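Long-range contact in oxidized polyvinyl alcohol hydrolase (Sphingopyxis, PDB 3WLA), which hydrolyses beta-diketones such as 4,6-nonanedione and cleaves oxidized polyvinyl alcohol in the second step of polyvinyl alcohol degradation: residues M232-V237 against S272-V277. Residues are numbered along the deposited sequence; the frame is centred on the assembly and turned at random.
Sequences MVVITV and SNVVHV
His276 and Thr236 meet ring edge to hydroxyl across two neighbouring parallel strands, 232-238 and 274-280, in the central mixed sheet of this alpha/beta-hydrolase; helix 257-269 lies in the connection between them. With CG anti to the backbone N (chi1 -177°), the imidazole leans off its strand and only partly forward, and it reaches diagonally across to Thr236, two residues beyond its register partner Val234, where His276 NE2 sits 2.7 Å from Thr236 OG1, the oxygen lying in the ring plane. Either group could donate. The opposite nitrogen, ND1, bonds to the carbonyl of Gly329, so the buried ring is held at both nitrogens and its rotation is fixed. On the same face Val234 crosses the ring obliquely, CG1 coming 4.0 Å from CD2, while its other branch, CG2, reaches back to Val274 CG1. Met232 runs beside Val274 and, bent at chi3 (-60°), ends with CE 4.0 Å from Val274 CG2. Helix 257-269 packs on this face, bringing Ser265, a charge-relay residue by similarity, against His276. A leucine in place of His276 has no ring nitrogens, and the Thr236 hydroxyl would probably be set free to turn, with the Gly329 carbonyl left without its mate. The other face is wholly aliphatic across the pair: Val233 lies alongside Val275, and Ile235 alongside Val277, with helix 292-304 touching Val233 and Ile235. Between the faces, Val234 bonds through both its N and O, to Val275 O and Val277 N; farther along, Thr236 N bonds to Val277 O at 2.8 Å.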
loop_
_atom_site.group_PDB
_atom_site.type_symbol
_atom_site.label_atom_id
_atom_site.label_comp_id
_atom_site.label_asym_id
_atom_site.label_seq_id
_atom_site.Cartn_x
_atom_site.Cartn_y
_atom_site.Cartn_z
ATOM N N MET A 232 -4.673 -4.944 -13.000
ATOM C CA MET A 232 -3.578 -4.399 -12.176
ATOM C C MET A 232 -2.417 -5.348 -12.064
ATOM O O MET A 232 -2.540 -6.549 -12.377
ATOM C CB MET A 232 -4.032 -4.141 -10.717
ATOM C CG MET A 232 -5.008 -3.011 -10.456
ATOM S SD MET A 232 -5.412 -2.825 -8.693
ATOM C CE MET A 232 -6.159 -4.455 -8.207
ATOM N N VAL A 233 -1.288 -4.799 -11.595
ATOM C CA VAL A 233 -0.097 -5.597 -11.284
ATOM C C VAL A 233 0.201 -5.279 -9.780
ATOM O O VAL A 233 0.212 -4.105 -9.349
ATOM C CB VAL A 233 1.112 -5.244 -12.193
ATOM C CG1 VAL A 233 1.350 -3.817 -12.214
ATOM C CG2 VAL A 233 2.332 -5.982 -11.749
ATOM N N VAL A 234 0.380 -6.320 -8.984
ATOM C CA VAL A 234 0.625 -6.141 -7.541
ATOM C C VAL A 234 1.854 -6.909 -7.082
ATOM O O VAL A 234 1.986 -8.133 -7.350
ATOM C CB VAL A 234 -0.614 -6.595 -6.746
ATOM C CG1 VAL A 234 -0.373 -6.446 -5.185
ATOM C CG2 VAL A 234 -1.826 -5.785 -7.196
ATOM N N ILE A 235 2.783 -6.198 -6.433
ATOM C CA ILE A 235 3.994 -6.819 -5.913
ATOM C C ILE A 235 3.882 -6.827 -4.396
ATOM O O ILE A 235 3.959 -5.768 -3.764
ATOM C CB ILE A 235 5.262 -6.040 -6.335
ATOM C CG1 ILE A 235 5.400 -6.060 -7.863
ATOM C CG2 ILE A 235 6.476 -6.627 -5.667
ATOM C CD1 ILE A 235 6.458 -5.186 -8.388
ATOM N N THR A 236 3.693 -8.003 -3.800
ATOM C CA THR A 236 3.568 -8.110 -2.334
ATOM C C THR A 236 4.956 -8.429 -1.832
ATOM O O THR A 236 5.634 -9.288 -2.405
ATOM C CB THR A 236 2.610 -9.251 -1.910
ATOM O OG1 THR A 236 1.285 -8.913 -2.289
ATOM C CG2 THR A 236 2.614 -9.415 -0.389
ATOM N N VAL A 237 5.404 -7.731 -0.782
ATOM C CA VAL A 237 6.736 -7.992 -0.270
ATOM C C VAL A 237 6.645 -8.452 1.199
ATOM O O VAL A 237 5.968 -7.819 2.017
ATOM C CB VAL A 237 7.644 -6.732 -0.396
ATOM C CG1 VAL A 237 8.963 -6.974 0.252
ATOM C CG2 VAL A 237 7.832 -6.329 -1.856
ATOM N N SER A 272 -8.017 -13.383 -12.099
ATOM C CA SER A 272 -7.413 -13.554 -13.406
ATOM C C SER A 272 -6.853 -12.354 -14.129
ATOM O O SER A 272 -5.821 -12.498 -14.766
ATOM C CB SER A 272 -8.363 -14.302 -14.378
ATOM O OG SER A 272 -9.727 -13.930 -14.208
ATOM N N ASN A 273 -7.499 -11.190 -14.050
ATOM C CA ASN A 273 -6.969 -10.041 -14.785
ATOM C C ASN A 273 -5.948 -9.228 -13.980
ATOM O O ASN A 273 -5.525 -8.152 -14.418
ATOM C CB ASN A 273 -8.103 -9.150 -15.321
ATOM C CG ASN A 273 -8.874 -8.462 -14.223
ATOM O OD1 ASN A 273 -8.988 -8.992 -13.102
ATOM N ND2 ASN A 273 -9.443 -7.288 -14.534
ATOM N N VAL A 274 -5.549 -9.761 -12.819
ATOM C CA VAL A 274 -4.525 -9.117 -11.978
ATOM C C VAL A 274 -3.227 -9.962 -11.931
ATOM O O VAL A 274 -3.259 -11.164 -11.665
ATOM C CB VAL A 274 -5.022 -8.890 -10.520
ATOM C CG1 VAL A 274 -3.837 -8.460 -9.630
ATOM C CG2 VAL A 274 -6.087 -7.802 -10.465
ATOM N N VAL A 275 -2.096 -9.356 -12.240
ATOM C CA VAL A 275 -0.834 -10.046 -12.149
ATOM C C VAL A 275 -0.339 -9.799 -10.696
ATOM O O VAL A 275 -0.355 -8.646 -10.193
ATOM C CB VAL A 275 0.183 -9.466 -13.160
ATOM C CG1 VAL A 275 1.595 -9.911 -12.838
ATOM C CG2 VAL A 275 -0.172 -9.928 -14.551
ATOM N N HIS A 276 0.023 -10.879 -10.006
ATOM C CA HIS A 276 0.549 -10.782 -8.636
ATOM C C HIS A 276 1.950 -11.319 -8.629
ATOM O O HIS A 276 2.233 -12.345 -9.266
ATOM C CB HIS A 276 -0.323 -11.579 -7.627
ATOM C CG HIS A 276 0.160 -11.437 -6.211
ATOM N ND1 HIS A 276 1.060 -12.315 -5.647
ATOM C CD2 HIS A 276 0.026 -10.414 -5.328
ATOM C CE1 HIS A 276 1.472 -11.828 -4.481
ATOM N NE2 HIS A 276 0.864 -10.671 -4.271
ATOM N N VAL A 277 2.852 -10.610 -7.950
ATOM C CA VAL A 277 4.236 -11.009 -7.824
ATOM C C VAL A 277 4.511 -11.124 -6.315
ATOM O O VAL A 277 4.235 -10.187 -5.532
ATOM C CB VAL A 277 5.209 -9.983 -8.469
ATOM C CG1 VAL A 277 6.686 -10.410 -8.239
ATOM C CG2 VAL A 277 4.964 -9.881 -9.962
#